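Local structure of phosphoglycolate phosphatase (Lactobacillus plantarum, 2HDO) at residues 23-26 with 27-31; 9-12 with 13-17. The protein probably hydrolyses 2-phosphoglycolate to glycolate and inorganic phosphate, as a phosphatase of the haloacid dehalogenase (HAD) superfamily. All coordinates share one frame; numbering follows the deposited sequence.

Interaction 1: residues 23-26 with 27-31; sequences TTVM and REVLA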
ATOM      1  N   THR A  23      -9.341   5.586  -9.644  1.00 10.25           N
ATOM      2  CA  THR A  23      -9.529   6.162 -10.955  1.00 14.05           C
ATOM      3  C   THR A  23     -10.696   7.143 -10.936  1.00 11.05           C
ATOM      4  O   THR A  23     -10.582   8.258 -11.409  1.00 13.65           O
ATOM      5  CB  THR A  23      -9.680   5.085 -12.048  1.00 14.96           C
ATOM      6  OG1 THR A  23      -8.485   4.282 -12.070  1.00 15.05           O
ATOM      7  CG2 THR A  23      -9.912   5.765 -13.410  1.00 13.36           C
ATOM      8  N   THR A  24     -11.836   6.693 -10.414  1.00 13.12           N
ATOM      9  CA  THR A  24     -13.057   7.506 -10.332  1.00 14.25           C
ATOM     10  C   THR A  24     -12.790   8.789  -9.510  1.00 10.43           C
ATOM     11  O   THR A  24     -13.146   9.881  -9.879  1.00 15.14           O
ATOM     12  CB  THR A  24     -14.173   6.666  -9.655  1.00 16.25           C
ATOM     13  OG1 THR A  24     -14.490   5.537 -10.487  1.00 20.27           O
ATOM     14  CG2 THR A  24     -15.448   7.458  -9.401  1.00 19.82           C
ATOM     15  N   VAL A  25     -12.105   8.635  -8.400  1.00 11.55           N
ATOM     16  CA  VAL A  25     -11.907   9.734  -7.479  1.00 12.75           C
ATOM     17  C   VAL A  25     -10.941  10.725  -8.112  1.00 13.40           C
ATOM     18  O   VAL A  25     -11.198  11.913  -8.137  1.00 12.23           O
ATOM     19  CB  VAL A  25     -11.360   9.244  -6.137  1.00 15.52           C
ATOM     20  CG1 VAL A  25     -10.945  10.455  -5.282  1.00 16.83           C
ATOM     21  CG2 VAL A  25     -12.387   8.347  -5.403  1.00 14.75           C
HETATM   22  N   MSE A  26      -9.811  10.229  -8.608  1.00 12.64           N
HETATM   23  CA  MSE A  26      -8.841  11.144  -9.262  1.00 14.38           C
HETATM   24  C   MSE A  26      -9.443  11.935 -10.420  1.00 12.71           C
HETATM   25  O   MSE A  26      -9.151  13.137 -10.624  1.00 12.92           O
HETATM   26  CB  MSE A  26      -7.638  10.364  -9.763  1.00 13.11           C
HETATM   27  CG  MSE A  26      -6.787   9.828  -8.697  1.00 17.36           C
HETATM   28 SE   MSE A  26      -5.751  11.226  -7.793  0.75 23.64          SE
HETATM   29  CE  MSE A  26      -4.422  11.672  -9.228  1.00 13.33           C
ATOM     30  N   ARG A  27     -10.272  11.278 -11.201  1.00 11.98           N
ATOM     31  CA  ARG A  27     -10.885  11.937 -12.374  1.00 11.56           C
ATOM     32  C   ARG A  27     -11.743  13.091 -11.872  1.00 12.82           C
ATOM     33  O   ARG A  27     -11.780  14.185 -12.471  1.00 17.67           O
ATOM     34  CB  ARG A  27     -11.691  10.936 -13.207  1.00 12.62           C
ATOM     35  CG  ARG A  27     -12.261  11.549 -14.478  1.00 14.16           C
ATOM     36  CD  ARG A  27     -12.891  10.493 -15.390  1.00 15.65           C
ATOM     37  NE  ARG A  27     -11.862   9.608 -15.950  1.00 21.66           N
ATOM     38  CZ  ARG A  27     -11.815   8.278 -15.808  1.00 19.99           C
ATOM     39  NH1 ARG A  27     -12.761   7.606 -15.174  1.00 18.49           N
ATOM     40  NH2 ARG A  27     -10.811   7.603 -16.349  1.00 22.20           N
ATOM     41  N   GLU A  28     -12.458  12.847 -10.780  1.00 13.36           N
ATOM     42  CA  GLU A  28     -13.349  13.839 -10.208  1.00 14.61           C
ATOM     43  C   GLU A  28     -12.556  15.046  -9.662  1.00 13.89           C
ATOM     44  O   GLU A  28     -12.882  16.178  -9.953  1.00 15.42           O
ATOM     45  CB  GLU A  28     -14.233  13.150  -9.151  1.00 13.51           C
ATOM     46  CG  GLU A  28     -15.285  14.030  -8.539  1.00 15.43           C
ATOM     47  CD  GLU A  28     -16.125  13.278  -7.512  1.00 19.84           C
ATOM     48  OE1 GLU A  28     -16.175  12.010  -7.601  1.00 24.40           O
ATOM     49  OE2 GLU A  28     -16.685  13.929  -6.590  1.00 20.13           O
ATOM     50  N   VAL A  29     -11.499  14.789  -8.896  1.00 11.90           N
ATOM     51  CA  VAL A  29     -10.605  15.867  -8.439  1.00 11.31           C
ATOM     52  C   VAL A  29      -9.977  16.616  -9.602  1.00 14.27           C
ATOM     53  O   VAL A  29      -9.948  17.846  -9.631  1.00 13.09           O
ATOM     54  CB  VAL A  29      -9.529  15.361  -7.428  1.00 14.86           C
ATOM     55  CG1 VAL A  29      -8.651  16.515  -6.945  1.00 16.74           C
ATOM     56  CG2 VAL A  29     -10.222  14.678  -6.275  1.00 17.54           C
ATOM     57  N   LEU A  30      -9.448  15.874 -10.567  1.00 11.63           N
ATOM     58  CA  LEU A  30      -8.750  16.499 -11.678  1.00 14.67           C
ATOM     59  C   LEU A  30      -9.621  17.426 -12.489  1.00 13.96           C
ATOM     60  O   LEU A  30      -9.145  18.414 -13.026  1.00 13.55           O
ATOM     61  CB  LEU A  30      -8.099  15.427 -12.577  1.00 12.92           C
ATOM     62  CG  LEU A  30      -6.814  14.904 -11.961  1.00 12.69           C
ATOM     63  CD1 LEU A  30      -6.522  13.531 -12.471  1.00 14.24           C
ATOM     64  CD2 LEU A  30      -5.663  15.812 -12.265  1.00 13.67           C
ATOM     65  N   ALA A  31     -10.913  17.142 -12.568  1.00 14.31           N
ATOM     66  CA  ALA A  31     -11.837  18.026 -13.265  1.00 15.49           C
ATOM     67  C   ALA A  31     -11.813  19.454 -12.682  1.00 15.27           C
ATOM     68  O   ALA A  31     -11.946  20.417 -13.422  1.00 16.72           O
ATOM     69  CB  ALA A  31     -13.236  17.437 -13.209  1.00 18.56           C
TER
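Thr23 and Arg27 meet one turn apart on helix 19-31, an alpha helix of the small helical cap that HAD phosphatases of this type carry beside their core. Thr23 O takes the amide of Arg27 at 3.0 Å, the first of four successive i to i+4 bonds. The two side chains run alongside each other, pointing the same way. With CG anti to the backbone N (chi1 -176°) and a later bend at chi3 of -68°, the arginine folds its guanidinium beside the threonine methyl, NH2 lying 3.6 Å from Thr23 CG2. The polar ends go elsewhere: Arg27 NH2 bonds to Phe37 O, and Thr23 OG1 turns back to Gln19 O. At Thr24 the backbone bond to Glu28 N is longer, 3.2 Å. Its hydroxyl is taken up by Gln81, while the extended Glu28 chain ends close to a bound phosphate ion, probably left from the crystallisation liquor. Val25 begins the buried side. Its carbonyl accepts Val29 N, and Val25 CG1 faces Val29 CG2 at 4.4 Å; both valines pack on helix 64-75, against Tyr71 and Phe67 respectively. Met26, modelled as selenomethionine, bends at chi2 and chi3 and packs on Tyr71, Leu57 and Phe37, and its CE comes within 4.3 Å of Leu30 CD1. Leu30 also closes over the backbone it bonds to: while its N reaches Met26 O at 2.8 Å, its CD1 lies 3.2 Å from that same oxygen.

Interaction 2: residues 9-12 with 13-17; sequences FDID and GTLTN. With PO4 (phosphate ion), chain B.
Phe9 and Leu15 cross at about a right angle on the densely packed side of this turn, Leu15 CD2 coming obliquely to within 3.9 Å of Phe9 CD2. Phe92 lies against both. Next to them Asp10 O is buried without a polar partner, hemmed in by Thr14 CB at 3.4 Å and by Leu15 CG. The neighbouring carbonyl fares differently: Ile11 O gathers the amides of Thr14, Leu15 and Thr16, the shortest being Leu15 N at 2.9 Å. Thr14 N and Thr16 N come in from opposite faces of the carbonyl plane, each well out of it, and Leu15 N lies nearer to it, on the Thr14 side. Three amides on one oxygen curl the chain tightly, and Gly13 makes the bend with a positive phi of 80°, where a CB would run into Asp12 O. The sequence and its place at the end of strand 6-9 match the DxDx(T/V) motif of HAD phosphatases; in relatives the first aspartate is the nucleophile and the second the general acid-base, roles that Asp10 and Asp12 probably share. The other side of the turn is given to ion and water. Ile11 N and Asp12 N both donate to O2 of a phosphate, the latter at 3.1 Å and nearly straight (174°), while Thr105, Ser106 and Lys138 hold the ion too. Asp10 stands beside it, its OD1 salt-bridged to Lys138 and weakly bonded by Ile11 N; an alanine here would probably leave Lys138 without that carboxylate mate and Ile11 N without its weak side-chain acceptor. One water sits within hydrogen-bonding distance of Asp10 OD2, Asp12 O and Thr14 OG1. Further round, Asp12 OD1, also held by Ser18, shares a second water with Thr16 OG1, each 2.8 Å from it.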
ATOM      1  N   PHE A   9       2.442  -5.444   5.253  1.00 12.23           N
ATOM      2  CA  PHE A   9       1.704  -5.352   4.022  1.00 10.18           C
ATOM      3  C   PHE A   9       1.410  -3.887   3.686  1.00 13.00           C
ATOM      4  O   PHE A   9       1.043  -3.115   4.547  1.00 12.17           O
ATOM      5  CB  PHE A   9       0.327  -6.039   4.118  1.00 12.75           C
ATOM      6  CG  PHE A   9       0.386  -7.524   4.343  1.00 14.91           C
ATOM      7  CD1 PHE A   9       0.535  -8.006   5.630  1.00 15.69           C
ATOM      8  CD2 PHE A   9       0.300  -8.428   3.290  1.00 17.31           C
ATOM      9  CE1 PHE A   9       0.621  -9.361   5.875  1.00 16.92           C
ATOM     10  CE2 PHE A   9       0.355  -9.800   3.543  1.00 16.29           C
ATOM     11  CZ  PHE A   9       0.539 -10.256   4.829  1.00 13.41           C
ATOM     12  N   ASP A  10       1.556  -3.550   2.416  1.00 14.02           N
ATOM     13  CA  ASP A  10       0.863  -2.364   1.830  1.00 16.88           C
ATOM     14  C   ASP A  10      -0.618  -2.670   1.623  1.00 17.09           C
ATOM     15  O   ASP A  10      -1.003  -3.829   1.609  1.00 17.40           O
ATOM     16  CB  ASP A  10       1.487  -2.046   0.471  1.00 20.77           C
ATOM     17  CG  ASP A  10       1.350  -0.609   0.095  1.00 30.08           C
ATOM     18  OD1 ASP A  10       0.775   0.189   0.880  1.00 28.52           O
ATOM     19  OD2 ASP A  10       1.806  -0.286  -1.016  1.00 31.54           O
ATOM     20  N   ILE A  11      -1.469  -1.652   1.449  1.00 16.60           N
ATOM     21  CA  ILE A  11      -2.881  -1.896   1.269  1.00 15.07           C
ATOM     22  C   ILE A  11      -3.250  -1.854  -0.211  1.00 15.04           C
ATOM     23  O   ILE A  11      -3.684  -2.849  -0.792  1.00 15.95           O
ATOM     24  CB  ILE A  11      -3.743  -0.894   2.063  1.00 15.21           C
ATOM     25  CG1 ILE A  11      -3.492  -1.089   3.555  1.00 15.88           C
ATOM     26  CG2 ILE A  11      -5.216  -1.131   1.763  1.00 17.44           C
ATOM     27  CD1 ILE A  11      -3.991   0.038   4.449  1.00 20.12           C
ATOM     28  N   ASP A  12      -3.041  -0.707  -0.820  1.00 13.51           N
ATOM     29  CA  ASP A  12      -3.567  -0.475  -2.171  1.00 16.74           C
ATOM     30  C   ASP A  12      -2.820  -1.276  -3.204  1.00 17.79           C
ATOM     31  O   ASP A  12      -1.605  -1.153  -3.309  1.00 19.02           O
ATOM     32  CB  ASP A  12      -3.499   1.015  -2.512  1.00 17.27           C
ATOM     33  CG  ASP A  12      -4.377   1.854  -1.630  1.00 25.05           C
ATOM     34  OD1 ASP A  12      -5.628   1.755  -1.774  1.00 21.68           O
ATOM     35  OD2 ASP A  12      -3.815   2.630  -0.796  1.00 24.63           O
ATOM     36  N   GLY A  13      -3.533  -2.087  -3.991  1.00 15.50           N
ATOM     37  CA  GLY A  13      -2.873  -2.956  -4.972  1.00 16.91           C
ATOM     38  C   GLY A  13      -2.284  -4.237  -4.437  1.00 15.61           C
ATOM     39  O   GLY A  13      -1.645  -5.000  -5.171  1.00 17.68           O
ATOM     40  N   THR A  14      -2.496  -4.496  -3.148  1.00 13.88           N
ATOM     41  CA  THR A  14      -1.935  -5.673  -2.480  1.00 13.70           C
ATOM     42  C   THR A  14      -3.058  -6.390  -1.719  1.00 13.22           C
ATOM     43  O   THR A  14      -3.413  -7.508  -2.042  1.00 14.80           O
ATOM     44  CB  THR A  14      -0.801  -5.297  -1.495  1.00 16.49           C
ATOM     45  OG1 THR A  14       0.271  -4.690  -2.242  1.00 20.86           O
ATOM     46  CG2 THR A  14      -0.242  -6.537  -0.786  1.00 14.52           C
ATOM     47  N   LEU A  15      -3.645  -5.737  -0.729  1.00 12.47           N
ATOM     48  CA  LEU A  15      -4.796  -6.264   0.001  1.00 12.30           C
ATOM     49  C   LEU A  15      -6.081  -5.896  -0.712  1.00 11.71           C
ATOM     50  O   LEU A  15      -6.986  -6.731  -0.846  1.00 13.14           O
ATOM     51  CB  LEU A  15      -4.819  -5.725   1.440  1.00 12.48           C
ATOM     52  CG  LEU A  15      -3.601  -6.048   2.305  1.00 15.52           C
ATOM     53  CD1 LEU A  15      -3.851  -5.459   3.686  1.00 17.51           C
ATOM     54  CD2 LEU A  15      -3.346  -7.550   2.379  1.00 18.04           C
ATOM     55  N   THR A  16      -6.180  -4.634  -1.113  1.00 12.78           N
ATOM     56  CA  THR A  16      -7.370  -4.141  -1.778  1.00 12.93           C
ATOM     57  C   THR A  16      -7.150  -3.847  -3.230  1.00 13.57           C
ATOM     58  O   THR A  16      -6.079  -3.340  -3.649  1.00 13.25           O
ATOM     59  CB  THR A  16      -7.940  -2.868  -1.155  1.00 16.38           C
ATOM     60  OG1 THR A  16      -6.932  -1.850  -1.123  1.00 16.03           O
ATOM     61  CG2 THR A  16      -8.473  -3.159   0.261  1.00 17.79           C
ATOM     62  N   ASN A  17      -8.199  -4.148  -3.973  1.00 13.39           N
ATOM     63  CA  ASN A  17      -8.273  -3.843  -5.389  1.00 13.46           C
ATOM     64  C   ASN A  17      -8.865  -2.452  -5.555  1.00 13.92           C
ATOM     65  O   ASN A  17     -10.016  -2.301  -5.957  1.00 14.65           O
ATOM     66  CB  ASN A  17      -9.061  -4.890  -6.201  1.00 15.07           C
ATOM     67  CG  ASN A  17      -8.972  -4.654  -7.686  1.00 20.36           C
ATOM     68  OD1 ASN A  17      -8.163  -3.873  -8.182  1.00 17.58           O
ATOM     69  ND2 ASN A  17      -9.841  -5.322  -8.411  1.00 25.67           N
TER
HETATM   70  P   PO4 B 209      -0.521   2.281  -0.072  1.00 30.70           P
HETATM   71  O1  PO4 B 209       0.799   2.822   0.541  1.00 19.81           O
HETATM   72  O2  PO4 B 209      -1.486   1.429   0.782  1.00 22.44           O
HETATM   73  O3  PO4 B 209      -0.134   1.440  -1.313  1.00 30.78           O
HETATM   74  O4  PO4 B 209      -1.348   3.480  -0.551  1.00 34.84           O
HETATM   75  O   HOH W   1       1.166  -2.083  -3.264  1.00 24.57           O
HETATM   76  O   HOH W   2      -7.607   0.676  -0.195  1.00 21.59           O

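How the interactions relate
Followed from the N terminus, the chain leaves the central parallel sheet at the end of strand 6-9 and at once enters interaction 2, which closes the tight loop leading to strand 16-17. That short strand pairs with 83-84, so the outgoing and returning connections to the cap run side by side. Helix 19-31 comes next and carries interaction 1, a contact within successive helix turns that closes no loop. The two are in series, neither nested nor crossed, with centres about 20 Å apart and nearest atoms about 9 Å apart. Interaction 2 belongs to the core domain that probably carries the active site, beside helices 88-94 and 109-116; interaction 1 belongs to the cap, against helix 64-75.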